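Local coordinates for protein ABC transporter (Caldanaerobius, PDB 4G68) that probably captures xylan-derived oligosaccharides outside the cell, as the solute-binding component of an ABC transporter, and hands them on for uptake, at residues 145-150 and 362-367; 161-166 and 346-351. All coordinates share one frame; numbering follows the deposited sequence.

Contact 1 of 2, residues 145-150 and 362-367; sequences SYLNDG and AAKYLA
Lys364 reaches from helix 356-377 to the loop at 145-150, and its NZ is held there by two oxygens, the tight part of the contact. Tyr146 O receives a 2.8 Å hydrogen bond from Lys364 NZ in the carbonyl plane, at a C=O...N angle of 150°. Asp149, coming from the opposite direction, offers OD2 at 2.8 Å from Lys364 NZ; this is a salt bridge, entered from above the carboxylate plane, 51° out of it. Lys364 CG stands anti to its own carbonyl carbon, and the chain runs fully extended beyond, which carries the amine across to the loop. Buried Leu147 packs on Phe160, Ile169 and Ile172, its CD2 meeting Lys364 CE more loosely at 4.3 Å. Asp149 marks the solvent side, its OD1 bonded to Thr151 OG1. The same helix is caught again two turns earlier, where Asp357 OD1 pairs with Tyr146 OH. A methionine in place of Lys364 would probably leave the Asp149 charge without its mate and Tyr146 O without this donor. One ammonium thus serves a backbone carbonyl and a carboxylate at once, fastening the loop to the helix of this periplasmic-binding-protein-type domain by charge and hydrogen bonding, with few apolar contacts.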
# COMPACT_ATOMS: atom_id res chain seq x y z
N SER A 145 -4.14 -11.71 -25.18
CA SER A 145 -3.48 -11.93 -26.50
C SER A 145 -2.06 -11.44 -26.56
O SER A 145 -1.36 -11.76 -27.53
CB SER A 145 -4.29 -11.29 -27.65
OG SER A 145 -4.22 -9.87 -27.62
N TYR A 146 -1.63 -10.58 -25.60
CA TYR A 146 -0.28 -10.07 -25.59
C TYR A 146 0.56 -10.80 -24.56
O TYR A 146 1.71 -10.42 -24.27
CB TYR A 146 -0.29 -8.61 -25.18
CG TYR A 146 -0.98 -7.66 -26.13
CD1 TYR A 146 -0.26 -7.06 -27.16
CD2 TYR A 146 -2.32 -7.36 -26.02
CE1 TYR A 146 -0.88 -6.17 -28.03
CE2 TYR A 146 -2.97 -6.46 -26.90
CZ TYR A 146 -2.21 -5.86 -27.87
OH TYR A 146 -2.79 -4.94 -28.68
N LEU A 147 -0.03 -11.84 -23.95
CA LEU A 147 0.69 -12.54 -22.90
C LEU A 147 1.01 -13.99 -23.23
O LEU A 147 1.16 -14.83 -22.27
CB LEU A 147 -0.03 -12.43 -21.54
CG LEU A 147 -0.15 -10.98 -21.05
CD1 LEU A 147 -1.06 -10.99 -19.82
CD2 LEU A 147 1.21 -10.41 -20.78
N ASN A 148 1.17 -14.25 -24.53
CA ASN A 148 1.52 -15.60 -25.03
C ASN A 148 2.95 -15.60 -25.53
O ASN A 148 3.37 -16.54 -26.30
CB ASN A 148 0.55 -16.02 -26.15
CG ASN A 148 -0.85 -16.29 -25.64
OD1 ASN A 148 -1.84 -15.88 -26.27
ND2 ASN A 148 -0.96 -16.94 -24.49
N ASP A 149 3.73 -14.59 -25.10
CA ASP A 149 5.10 -14.40 -25.54
C ASP A 149 6.16 -14.73 -24.47
O ASP A 149 7.32 -14.32 -24.59
CB ASP A 149 5.31 -12.95 -26.02
CG ASP A 149 5.19 -11.93 -24.86
OD1 ASP A 149 4.63 -12.28 -23.78
OD2 ASP A 149 5.68 -10.80 -25.01
N GLY A 150 5.75 -15.41 -23.41
CA GLY A 150 6.67 -15.74 -22.30
C GLY A 150 6.71 -14.70 -21.17
O GLY A 150 7.47 -14.81 -20.23
N ALA A 362 5.32 -1.02 -24.36
CA ALA A 362 5.87 -0.04 -23.44
C ALA A 362 5.49 -0.38 -21.99
O ALA A 362 6.38 -0.30 -21.09
CB ALA A 362 5.42 1.38 -23.79
N ALA A 363 4.24 -0.80 -21.80
CA ALA A 363 3.77 -1.16 -20.42
C ALA A 363 4.58 -2.36 -19.89
O ALA A 363 4.91 -2.42 -18.70
CB ALA A 363 2.28 -1.48 -20.45
N LYS A 364 4.89 -3.35 -20.76
CA LYS A 364 5.73 -4.47 -20.31
C LYS A 364 7.10 -4.02 -19.85
O LYS A 364 7.62 -4.50 -18.85
CB LYS A 364 5.95 -5.53 -21.43
CG LYS A 364 4.72 -6.33 -21.75
CD LYS A 364 4.92 -7.14 -23.03
CE LYS A 364 3.71 -8.06 -23.31
NZ LYS A 364 3.88 -8.68 -24.68
N TYR A 365 7.71 -3.13 -20.65
CA TYR A 365 8.99 -2.58 -20.31
C TYR A 365 8.91 -1.74 -19.02
O TYR A 365 9.74 -1.93 -18.13
CB TYR A 365 9.50 -1.68 -21.47
CG TYR A 365 10.66 -0.76 -21.03
CD1 TYR A 365 11.99 -1.18 -21.07
CD2 TYR A 365 10.41 0.50 -20.59
CE1 TYR A 365 13.01 -0.32 -20.67
CE2 TYR A 365 11.42 1.38 -20.19
CZ TYR A 365 12.69 0.97 -20.22
OH TYR A 365 13.68 1.88 -19.81
N LEU A 366 7.95 -0.83 -18.94
CA LEU A 366 7.81 -0.00 -17.73
C LEU A 366 7.61 -0.82 -16.43
O LEU A 366 8.24 -0.53 -15.45
CB LEU A 366 6.67 1.02 -17.91
CG LEU A 366 6.97 2.08 -18.98
CD1 LEU A 366 5.66 2.88 -19.15
CD2 LEU A 366 8.07 3.03 -18.49
N ALA A 367 6.73 -1.82 -16.48
CA ALA A 367 6.42 -2.64 -15.33
C ALA A 367 7.68 -3.33 -14.76
O ALA A 367 7.94 -3.25 -13.56
CB ALA A 367 5.40 -3.68 -15.72

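Contact 2 of 2, residues 161-166 and 346-351; sequences DNVTYN and ALMVSA
Tyr165 OH is hydrogen-bonded to Gly128 O, a bond that probably helps fix where the ring lies beside Met348, across the contact. Met348 is a selenomethionine in this model. Its side chain is extended from CA to CE (chi2 178°, chi3 175°), which carries the terminal methyl out towards 161-166. There it meets two side chains: Met348 CE lies 4.3 Å from Tyr165 CE2, approaching the ring obliquely, and 4.4 Å from Val163 CG1. The closer touch is two residues back on each segment, where Val163 CG1 packs on Ala346 CB at 3.7 Å. Val163 places CG1 beside its own backbone N, anti to the carbonyl carbon, and this is the methyl that does the touching.

Strand 341-349, in this periplasmic-binding-protein-type domain, pairs antiparallel with both 122-126 and 168-184. Alternation along it explains the pattern: Ala346 and Met348 both direct their side chains at 161-166, whereas Leu347 starts off away from it and packs on Leu366 of helix 356-377. Ala127 and Pro173 also touch Val163, and Ser131 touches both Tyr165 and Met348. Strand 168-184 binds both partners through its backbone, Tyr170 pairing with Val163 and Ile172 with Leu347. Asn162 ND2 reaches back to Thr343 O, earlier on the same strand as Ala346 and Met348, and ties 161-166 straight to it. No hydrogen bond crosses between the two segments themselves; apolar contact among methyl groups and one aromatic ring joins them, a fit of shape that the Asn162-Thr343 bond just beyond 346-351 helps.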
# COMPACT_ATOMS: atom_id res chain seq x y z
N ASP A 161 -3.29 -12.55 -10.56
CA ASP A 161 -4.59 -12.84 -10.00
C ASP A 161 -5.44 -11.54 -9.85
O ASP A 161 -6.59 -11.46 -10.28
CB ASP A 161 -4.45 -13.54 -8.64
CG ASP A 161 -3.66 -14.86 -8.70
OD1 ASP A 161 -3.53 -15.44 -9.79
OD2 ASP A 161 -3.16 -15.34 -7.65
N ASN A 162 -4.85 -10.52 -9.23
CA ASN A 162 -5.65 -9.34 -9.00
C ASN A 162 -6.00 -8.47 -10.21
O ASN A 162 -6.85 -7.59 -10.06
CB ASN A 162 -5.04 -8.45 -7.90
CG ASN A 162 -5.14 -9.10 -6.55
OD1 ASN A 162 -6.16 -9.74 -6.26
ND2 ASN A 162 -4.10 -9.03 -5.75
N VAL A 163 -5.29 -8.64 -11.30
CA VAL A 163 -5.60 -7.96 -12.56
C VAL A 163 -6.46 -8.79 -13.51
O VAL A 163 -6.69 -8.42 -14.63
CB VAL A 163 -4.36 -7.45 -13.32
CG1 VAL A 163 -3.69 -6.31 -12.58
CG2 VAL A 163 -3.33 -8.56 -13.62
N THR A 164 -6.96 -9.89 -13.02
CA THR A 164 -7.82 -10.81 -13.78
C THR A 164 -9.28 -10.60 -13.33
O THR A 164 -9.64 -10.67 -12.12
CB THR A 164 -7.33 -12.26 -13.53
OG1 THR A 164 -5.94 -12.34 -13.92
CG2 THR A 164 -8.13 -13.26 -14.41
N TYR A 165 -10.16 -10.38 -14.29
CA TYR A 165 -11.54 -10.15 -14.01
C TYR A 165 -12.37 -10.94 -15.03
O TYR A 165 -12.10 -10.92 -16.25
CB TYR A 165 -11.88 -8.68 -14.22
CG TYR A 165 -11.08 -7.71 -13.31
CD1 TYR A 165 -11.60 -7.30 -12.08
CD2 TYR A 165 -9.81 -7.30 -13.68
CE1 TYR A 165 -10.88 -6.36 -11.27
CE2 TYR A 165 -9.09 -6.37 -12.90
CZ TYR A 165 -9.62 -5.92 -11.69
OH TYR A 165 -8.90 -4.98 -10.89
N ASN A 166 -13.40 -11.61 -14.53
CA ASN A 166 -14.17 -12.48 -15.42
C ASN A 166 -13.26 -13.40 -16.23
O ASN A 166 -13.48 -13.62 -17.44
CB ASN A 166 -15.01 -11.59 -16.37
CG ASN A 166 -15.81 -10.56 -15.60
OD1 ASN A 166 -16.52 -10.92 -14.68
ND2 ASN A 166 -15.70 -9.27 -15.96
N ALA A 346 -0.16 -2.15 -10.51
CA ALA A 346 -0.22 -2.60 -11.93
C ALA A 346 -0.23 -1.40 -12.89
O ALA A 346 -0.58 -0.26 -12.51
CB ALA A 346 -1.47 -3.42 -12.16
N LEU A 347 0.23 -1.69 -14.10
CA LEU A 347 -0.04 -0.75 -15.21
C LEU A 347 -1.13 -1.26 -16.08
O LEU A 347 -1.21 -2.47 -16.29
CB LEU A 347 1.25 -0.55 -16.05
CG LEU A 347 2.52 -0.15 -15.28
CD1 LEU A 347 3.64 0.11 -16.31
CD2 LEU A 347 2.29 1.20 -14.58
N MSE A 348 -2.06 -0.36 -16.49
CA MSE A 348 -3.06 -0.74 -17.42
C MSE A 348 -2.93 0.09 -18.67
O MSE A 348 -2.45 1.23 -18.68
CB MSE A 348 -4.46 -0.64 -16.79
CG MSE A 348 -4.74 -1.72 -15.77
SE MSE A 348 -6.50 -1.53 -14.96
CE MSE A 348 -6.42 -3.19 -13.90
N VAL A 349 -3.47 -0.46 -19.76
CA VAL A 349 -3.56 0.26 -21.03
C VAL A 349 -5.02 0.63 -21.35
O VAL A 349 -6.00 -0.17 -21.19
CB VAL A 349 -2.99 -0.59 -22.18
CG1 VAL A 349 -3.31 0.05 -23.58
CG2 VAL A 349 -1.51 -0.86 -21.91
N SER A 350 -5.21 1.85 -21.83
CA SER A 350 -6.59 2.33 -22.11
C SER A 350 -7.17 1.62 -23.32
O SER A 350 -6.42 1.47 -24.32
CB SER A 350 -6.62 3.84 -22.39
OG SER A 350 -6.67 4.49 -21.11
N ALA A 351 -8.43 1.19 -23.24
CA ALA A 351 -9.11 0.50 -24.33
C ALA A 351 -9.22 1.39 -25.58
O ALA A 351 -9.27 0.88 -26.71
CB ALA A 351 -10.50 0.02 -23.94

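Strand 341-349 leads directly into helix 356-377, and that succession joins the two contacts, whose centres are 12 Å apart. The faces meet through Leu347 CD1, 3.5 Å from Leu366 CB, and through Val349 CG2, 4.1 Å from Ala363 CB. The strand therefore serves 161-166 with one face and the helix with the other, and the helix in turn holds loop 145-150 through contact 1. Contact 2 is the more buried; the side chain of Ala346 is about 10 Å from a bound beta-D-xylopyranose, too far to touch it. The centre of contact 1 is about 24 Å from the centre of the chain, that of contact 2 about 18 Å.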